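Local coordinates for protein 2-methyl-3-hydroxypyridine-5-carboxylic acid oxygenase (Mesorhizobium loti, PDB 3ALJ) that probably uses its FAD cofactor to oxygenate and open the ring of 2-methyl-3-hydroxypyridine-5-carboxylic acid, a step of vitamin B6 breakdown, at residues Q32-L46 / R116-E129. Sequence-based numbering, arbitrary orientation. Where two conformers were deposited one is given.
Sequences QNGWDVRLHEKSSEL and RARALGVDISVNSE. With FAD (flavin-adenine dinucleotide), chain B.
Leu-39 pairs with the edge strand through both of its backbone polar atoms: its N donates to Asp-123 O (2.7 Å) and its O accepts from Ser-125 N. Asp-123 N to Val-37 O and Glu-41 N to Ser-125 O extend this parallel ladder at its two ends. A water lies within hydrogen-bonding distance of both Leu-39 O and Ser-125 OG, and probably donates to the former. Beyond the strands the two segments stay joined, Ser-128 N donating to Glu-41 O and Asn-127 N to Ser-43 O.

The imidazole of His-40 is held from two ends, by Ser-128 OG at the ring edge (2.8 Å from ND1) and by Glu-15 at NE2. Glu-41 CG lies anti to the backbone N (chi1 167°) and the chain bends at chi2, bringing the carboxylate to the adenosine ribose of FAD: OE1 accepts from O2B and OE2 from O3B, each at 2.7 Å. Ser-43 N and Gly-19 N add one bond apiece to OE1 and OE2. This acidic grip on the ribose at the end of the second strand is characteristic of Rossmann-type FAD domains.

Lys-42 and Glu-129 run side by side; a water bridges Lys-42 NZ and Glu-129 OE2, and that carboxylate oxygen also forms a salt bridge with Lys-161. At the far end Arg-116 NH2 donates to Gln-32 OE1 in the amide plane, on a lone pair (2.9 Å), while Arg-116 NE bonds Leu-66 O and Gln-32 NE2 bonds Gly-65 O.

Strand 123-125 forms the sheet margin beside 36-40, which pairs on its other side with 13-17; helix 21-32 covers Val-37 and Leu-120, and strand 138-141 packs against His-40 and Ser-128.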
loop_
_atom_site.group_PDB
_atom_site.type_symbol
_atom_site.label_atom_id
_atom_site.label_comp_id
_atom_site.label_asym_id
_atom_site.label_seq_id
_atom_site.Cartn_x
_atom_site.Cartn_y
_atom_site.Cartn_z
ATOM N N GLN A 32 -14.490 -15.680 -4.365
ATOM C CA GLN A 32 -15.465 -15.417 -5.480
ATOM C C GLN A 32 -15.321 -16.467 -6.529
ATOM O O GLN A 32 -16.341 -16.759 -7.191
ATOM C CB GLN A 32 -15.141 -14.030 -6.110
ATOM C CG GLN A 32 -15.568 -12.871 -5.268
ATOM C CD GLN A 32 -15.300 -11.500 -5.904
ATOM O OE1 GLN A 32 -15.997 -10.532 -5.561
ATOM N NE2 GLN A 32 -14.334 -11.425 -6.843
ATOM N N ASN A 33 -14.172 -17.080 -6.683
ATOM C CA ASN A 33 -13.995 -18.170 -7.625
ATOM C C ASN A 33 -14.348 -19.563 -7.053
ATOM O O ASN A 33 -14.057 -20.578 -7.734
ATOM C CB ASN A 33 -12.537 -18.161 -8.066
ATOM C CG ASN A 33 -12.230 -16.985 -9.031
ATOM O OD1 ASN A 33 -11.032 -16.698 -9.393
ATOM N ND2 ASN A 33 -13.300 -16.407 -9.566
ATOM N N GLY A 34 -14.897 -19.617 -5.861
ATOM C CA GLY A 34 -15.398 -20.928 -5.332
ATOM C C GLY A 34 -14.371 -21.644 -4.454
ATOM O O GLY A 34 -14.660 -22.736 -3.970
ATOM N N TRP A 35 -13.224 -21.028 -4.138
ATOM C CA TRP A 35 -12.307 -21.644 -3.130
ATOM C C TRP A 35 -12.944 -21.600 -1.755
ATOM O O TRP A 35 -13.636 -20.679 -1.352
ATOM C CB TRP A 35 -10.974 -20.886 -3.097
ATOM C CG TRP A 35 -10.126 -21.056 -4.273
ATOM C CD1 TRP A 35 -10.214 -20.466 -5.558
ATOM C CD2 TRP A 35 -8.957 -21.854 -4.300
ATOM N NE1 TRP A 35 -9.218 -20.882 -6.318
ATOM C CE2 TRP A 35 -8.386 -21.747 -5.598
ATOM C CE3 TRP A 35 -8.292 -22.655 -3.340
ATOM C CZ2 TRP A 35 -7.169 -22.380 -6.007
ATOM C CZ3 TRP A 35 -7.104 -23.296 -3.777
ATOM C CH2 TRP A 35 -6.567 -23.183 -5.077
ATOM N N ASP A 36 -12.557 -22.659 -0.980
ATOM C CA ASP A 36 -12.806 -22.633 0.429
ATOM C C ASP A 36 -11.595 -21.881 1.045
ATOM O O ASP A 36 -10.551 -22.511 1.114
ATOM C CB ASP A 36 -12.940 -24.080 0.983
ATOM C CG ASP A 36 -13.138 -24.084 2.531
ATOM O OD1 ASP A 36 -13.201 -23.036 3.206
ATOM O OD2 ASP A 36 -13.446 -25.218 3.080
ATOM N N VAL A 37 -11.767 -20.655 1.479
ATOM C CA VAL A 37 -10.643 -19.842 1.959
ATOM C C VAL A 37 -10.732 -19.489 3.400
ATOM O O VAL A 37 -11.770 -18.997 3.906
ATOM C CB VAL A 37 -10.736 -18.394 1.306
ATOM C CG1 VAL A 37 -9.413 -17.627 1.631
ATOM C CG2 VAL A 37 -10.951 -18.430 -0.059
ATOM N N ARG A 38 -9.606 -19.706 4.113
ATOM C CA ARG A 38 -9.537 -19.289 5.483
ATOM C C ARG A 38 -8.352 -18.319 5.608
ATOM O O ARG A 38 -7.298 -18.542 4.898
ATOM C CB ARG A 38 -9.239 -20.514 6.378
ATOM C CG ARG A 38 -10.435 -21.566 6.259
ATOM C CD ARG A 38 -9.994 -22.685 5.339
ATOM N NE ARG A 38 -11.086 -23.668 5.098
ATOM C CZ ARG A 38 -11.384 -24.642 5.968
ATOM N NH1 ARG A 38 -12.335 -25.494 5.614
ATOM N NH2 ARG A 38 -10.697 -24.808 7.136
ATOM N N LEU A 39 -8.507 -17.262 6.364
ATOM C CA LEU A 39 -7.430 -16.221 6.522
ATOM C C LEU A 39 -7.045 -16.100 7.949
ATOM O O LEU A 39 -7.937 -16.091 8.858
ATOM C CB LEU A 39 -7.996 -14.883 5.965
ATOM C CG LEU A 39 -6.988 -13.715 6.091
ATOM C CD1 LEU A 39 -7.111 -12.788 4.821
ATOM C CD2 LEU A 39 -7.120 -12.895 7.310
ATOM N N HIS A 40 -5.746 -15.992 8.191
ATOM C CA HIS A 40 -5.173 -15.932 9.517
ATOM C C HIS A 40 -4.446 -14.604 9.747
ATOM O O HIS A 40 -3.399 -14.373 9.068
ATOM C CB HIS A 40 -4.240 -17.106 9.703
ATOM C CG HIS A 40 -4.918 -18.427 9.495
ATOM N ND1 HIS A 40 -5.606 -19.094 10.516
ATOM C CD2 HIS A 40 -5.174 -19.107 8.336
ATOM C CE1 HIS A 40 -6.210 -20.169 9.976
ATOM N NE2 HIS A 40 -5.925 -20.226 8.670
ATOM N N GLU A 41 -4.952 -13.785 10.644
ATOM C CA GLU A 41 -4.261 -12.538 11.012
ATOM C C GLU A 41 -3.594 -12.697 12.397
ATOM O O GLU A 41 -4.341 -13.037 13.347
ATOM C CB GLU A 41 -5.320 -11.368 11.014
ATOM C CG GLU A 41 -4.823 -10.104 11.671
ATOM C CD GLU A 41 -3.520 -9.595 11.080
ATOM O OE1 GLU A 41 -2.559 -9.248 11.801
ATOM O OE2 GLU A 41 -3.464 -9.457 9.810
ATOM N N LYS A 42 -2.326 -12.383 12.474
ATOM C CA LYS A 42 -1.595 -12.499 13.758
ATOM C C LYS A 42 -2.095 -11.584 14.827
ATOM O O LYS A 42 -2.174 -11.947 16.028
ATOM C CB LYS A 42 -0.097 -12.315 13.454
ATOM C CG LYS A 42 0.769 -12.064 14.730
ATOM C CD LYS A 42 2.275 -11.829 14.282
ATOM C CE LYS A 42 2.429 -10.594 13.443
ATOM N NZ LYS A 42 3.930 -10.284 13.317
ATOM N N SER A 43 -2.427 -10.351 14.470
ATOM C CA SER A 43 -2.843 -9.329 15.461
ATOM C C SER A 43 -4.182 -9.686 16.053
ATOM O O SER A 43 -4.976 -10.526 15.548
ATOM C CB SER A 43 -2.889 -7.948 14.771
ATOM O OG SER A 43 -1.541 -7.662 14.477
ATOM N N SER A 44 -4.385 -9.068 17.229
ATOM C CA SER A 44 -5.602 -9.399 17.967
ATOM C C SER A 44 -6.830 -8.768 17.414
ATOM O O SER A 44 -7.922 -9.146 17.785
ATOM C CB SER A 44 -5.494 -8.967 19.423
ATOM O OG SER A 44 -5.428 -7.557 19.473
ATOM N N GLU A 45 -6.669 -7.799 16.475
ATOM C CA GLU A 45 -7.833 -7.155 15.860
ATOM C C GLU A 45 -7.433 -7.037 14.366
ATOM O O GLU A 45 -6.232 -7.073 14.047
ATOM C CB GLU A 45 -8.029 -5.695 16.333
ATOM C CG GLU A 45 -8.326 -5.540 17.748
ATOM C CD GLU A 45 -8.502 -4.075 18.072
ATOM O OE1 GLU A 45 -9.529 -3.787 18.734
ATOM O OE2 GLU A 45 -7.633 -3.236 17.645
ATOM N N LEU A 46 -8.468 -6.818 13.570
ATOM C CA LEU A 46 -8.281 -6.456 12.137
ATOM C C LEU A 46 -8.136 -4.962 12.007
ATOM O O LEU A 46 -9.124 -4.232 12.190
ATOM C CB LEU A 46 -9.426 -6.964 11.316
ATOM C CG LEU A 46 -9.716 -8.457 11.478
ATOM C CD1 LEU A 46 -11.082 -8.767 10.799
ATOM C CD2 LEU A 46 -8.651 -9.345 10.859
ATOM N N ARG A 116 -16.209 -6.887 2.790
ATOM C CA ARG A 116 -16.488 -7.710 1.645
ATOM C C ARG A 116 -16.105 -9.148 1.889
ATOM O O ARG A 116 -16.847 -10.056 1.528
ATOM C CB ARG A 116 -15.766 -7.088 0.376
ATOM C CG ARG A 116 -15.856 -7.895 -0.813
ATOM C CD ARG A 116 -17.379 -8.072 -1.287
ATOM N NE ARG A 116 -17.374 -8.719 -2.562
ATOM C CZ ARG A 116 -18.472 -9.365 -3.029
ATOM N NH1 ARG A 116 -19.612 -9.388 -2.294
ATOM N NH2 ARG A 116 -18.436 -9.990 -4.155
ATOM N N ALA A 117 -14.947 -9.406 2.531
ATOM C CA ALA A 117 -14.599 -10.777 2.857
ATOM C C ALA A 117 -15.651 -11.392 3.808
ATOM O O ALA A 117 -15.985 -12.581 3.589
ATOM C CB ALA A 117 -13.216 -10.764 3.548
ATOM N N ARG A 118 -16.166 -10.627 4.761
ATOM C CA ARG A 118 -17.175 -11.169 5.709
ATOM C C ARG A 118 -18.442 -11.423 4.899
ATOM O O ARG A 118 -19.080 -12.535 5.128
ATOM C CB ARG A 118 -17.399 -10.214 6.822
ATOM C CG ARG A 118 -16.280 -10.197 7.759
ATOM C CD ARG A 118 -16.684 -9.261 8.912
ATOM N NE ARG A 118 -15.716 -9.250 10.015
ATOM C CZ ARG A 118 -15.454 -8.182 10.796
ATOM N NH1 ARG A 118 -14.580 -8.324 11.791
ATOM N NH2 ARG A 118 -16.088 -7.017 10.684
ATOM N N ALA A 119 -18.866 -10.491 4.024
ATOM C CA ALA A 119 -20.092 -10.714 3.240
ATOM C C ALA A 119 -19.993 -11.999 2.439
ATOM O O ALA A 119 -21.035 -12.677 2.204
ATOM C CB ALA A 119 -20.397 -9.554 2.344
ATOM N N LEU A 120 -18.821 -12.416 1.913
ATOM C CA LEU A 120 -18.655 -13.573 1.125
ATOM C C LEU A 120 -18.450 -14.883 1.968
ATOM O O LEU A 120 -18.424 -15.958 1.379
ATOM C CB LEU A 120 -17.447 -13.401 0.199
ATOM C CG LEU A 120 -17.689 -12.407 -0.940
ATOM C CD1 LEU A 120 -16.335 -12.142 -1.533
ATOM C CD2 LEU A 120 -18.607 -13.085 -1.962
ATOM N N GLY A 121 -18.368 -14.713 3.290
ATOM C CA GLY A 121 -18.144 -15.893 4.106
ATOM C C GLY A 121 -16.711 -16.378 4.129
ATOM O O GLY A 121 -16.438 -17.570 4.402
ATOM N N VAL A 122 -15.703 -15.529 3.884
ATOM C CA VAL A 122 -14.344 -15.981 4.181
ATOM C C VAL A 122 -14.203 -16.155 5.722
ATOM O O VAL A 122 -14.654 -15.326 6.543
ATOM C CB VAL A 122 -13.390 -14.878 3.776
ATOM C CG1 VAL A 122 -11.965 -15.113 4.154
ATOM C CG2 VAL A 122 -13.441 -14.693 2.267
ATOM N N ASP A 123 -13.584 -17.304 6.067
ATOM C CA ASP A 123 -13.361 -17.581 7.480
ATOM C C ASP A 123 -12.098 -16.791 7.896
ATOM O O ASP A 123 -10.980 -17.191 7.541
ATOM C CB ASP A 123 -13.126 -19.082 7.567
ATOM C CG ASP A 123 -12.909 -19.585 8.957
ATOM O OD1 ASP A 123 -12.776 -18.783 9.878
ATOM O OD2 ASP A 123 -12.895 -20.845 9.070
ATOM N N ILE A 124 -12.258 -15.810 8.755
ATOM C CA ILE A 124 -11.145 -14.973 9.221
ATOM C C ILE A 124 -10.926 -15.262 10.691
ATOM O O ILE A 124 -11.861 -15.293 11.523
ATOM C CB ILE A 124 -11.523 -13.484 9.131
ATOM C CG1 ILE A 124 -11.692 -13.120 7.616
ATOM C CG2 ILE A 124 -10.438 -12.631 9.722
ATOM C CD1 ILE A 124 -12.257 -11.700 7.439
ATOM N N SER A 125 -9.668 -15.548 10.986
ATOM C CA SER A 125 -9.250 -15.679 12.403
ATOM C C SER A 125 -8.275 -14.590 12.790
ATOM O O SER A 125 -7.337 -14.315 12.075
ATOM C CB SER A 125 -8.528 -17.006 12.562
ATOM O OG SER A 125 -9.422 -18.104 12.357
ATOM N N VAL A 126 -8.474 -13.985 13.954
ATOM C CA VAL A 126 -7.499 -13.113 14.591
ATOM C C VAL A 126 -6.681 -13.860 15.672
ATOM O O VAL A 126 -6.978 -15.064 15.933
ATOM C CB VAL A 126 -8.028 -11.855 15.161
ATOM C CG1 VAL A 126 -8.653 -10.874 14.105
ATOM C CG2 VAL A 126 -9.163 -12.171 16.276
ATOM N N ASN A 127 -5.577 -13.229 16.110
ATOM C CA ASN A 127 -4.650 -13.936 17.057
ATOM C C ASN A 127 -4.218 -15.256 16.454
ATOM O O ASN A 127 -4.062 -16.328 17.147
ATOM C CB ASN A 127 -5.401 -14.276 18.405
ATOM C CG ASN A 127 -5.823 -13.077 19.155
ATOM O OD1 ASN A 127 -7.020 -12.883 19.478
ATOM N ND2 ASN A 127 -4.910 -12.299 19.415
ATOM N N SER A 128 -3.963 -15.296 15.110
ATOM C CA SER A 128 -3.688 -16.516 14.386
ATOM C C SER A 128 -2.510 -16.296 13.458
ATOM O O SER A 128 -2.618 -15.712 12.344
ATOM C CB SER A 128 -4.966 -16.872 13.579
ATOM O OG SER A 128 -4.800 -18.236 13.035
ATOM N N GLU A 129 -1.355 -16.640 13.964
ATOM C CA GLU A 129 -0.078 -16.352 13.260
ATOM C C GLU A 129 0.457 -17.528 12.552
ATOM O O GLU A 129 0.635 -18.625 13.180
ATOM C CB GLU A 129 0.998 -15.847 14.299
ATOM C CG GLU A 129 2.390 -15.567 13.635
ATOM C CD GLU A 129 3.475 -15.280 14.611
ATOM O OE1 GLU A 129 3.297 -15.570 15.826
ATOM O OE2 GLU A 129 4.505 -14.787 14.166
HETATM P PA FAD B . 0.762 -5.559 5.331
HETATM O O1A FAD B . -0.138 -4.412 4.995
HETATM O O2A FAD B . 1.932 -5.334 6.098
HETATM O O5B FAD B . -0.161 -6.633 6.053
HETATM C C5B FAD B . 0.399 -7.889 6.561
HETATM C C4B FAD B . -0.634 -8.297 7.592
HETATM O O4B FAD B . -0.109 -9.599 8.024
HETATM C C3B FAD B . -0.672 -7.468 8.822
HETATM O O3B FAD B . -2.031 -7.200 9.227
HETATM C C2B FAD B . 0.167 -8.299 9.858
HETATM O O2B FAD B . -0.241 -8.090 11.221
HETATM C C1B FAD B . -0.166 -9.712 9.505
HETATM N N9A FAD B . 0.884 -10.647 9.752
HETATM C C8A FAD B . 2.248 -10.457 9.768
HETATM N N7A FAD B . 2.902 -11.613 9.963
HETATM C C5A FAD B . 1.922 -12.586 10.088
HETATM C C6A FAD B . 1.987 -13.971 10.211
HETATM N N6A FAD B . 3.200 -14.610 10.320
HETATM N N1A FAD B . 0.822 -14.621 10.262
HETATM C C2A FAD B . -0.365 -14.007 10.205
HETATM N N3A FAD B . -0.503 -12.659 10.045
HETATM C C4A FAD B . 0.674 -11.980 9.959
HETATM N N1 FAD B . 1.081 1.742 -1.013
HETATM C C2 FAD B . 0.185 2.249 -1.840
HETATM O O2 FAD B . -0.414 1.571 -2.691
HETATM N N3 FAD B . -0.112 3.611 -1.792
HETATM C C4 FAD B . 0.485 4.457 -0.856
HETATM O O4 FAD B . 0.060 5.668 -0.752
HETATM C C4X FAD B . 1.433 3.899 -0.018
HETATM N N5 FAD B . 2.164 4.746 0.885
HETATM C C5X FAD B . 3.158 4.190 1.670
HETATM C C6 FAD B . 3.963 5.004 2.485
HETATM C C7 FAD B . 4.905 4.449 3.313
HETATM C C7M FAD B . 5.765 5.380 4.215
HETATM C C8 FAD B . 5.129 3.089 3.306
HETATM C C8M FAD B . 6.208 2.429 4.196
HETATM C C9 FAD B . 4.339 2.264 2.493
HETATM C C9A FAD B . 3.366 2.817 1.625
HETATM N N10 FAD B . 2.557 1.985 0.732
HETATM C C10 FAD B . 1.656 2.546 -0.091
HETATM C "C1'" FAD B . 2.831 0.470 0.689
HETATM C "C2'" FAD B . 1.777 -0.249 1.520
HETATM O "O2'" FAD B . 1.793 0.276 2.864
HETATM C "C3'" FAD B . 2.152 -1.738 1.635
HETATM O "O3'" FAD B . 2.785 -2.126 0.358
HETATM C "C4'" FAD B . 1.004 -2.644 1.808
HETATM O "O4'" FAD B . 0.391 -2.308 3.085
HETATM C "C5'" FAD B . 1.427 -4.074 1.898
HETATM O "O5'" FAD B . 0.269 -4.880 2.093
HETATM P P FAD B . 0.508 -6.375 2.545
HETATM O O1P FAD B . -0.837 -6.937 2.729
HETATM O O2P FAD B . 1.484 -7.085 1.659
HETATM O O3P FAD B . 1.272 -6.252 3.965
HETATM O O HOH W 1 -9.342 -18.579 9.724
HETATM O O HOH W 2 5.245 -12.785 12.498
#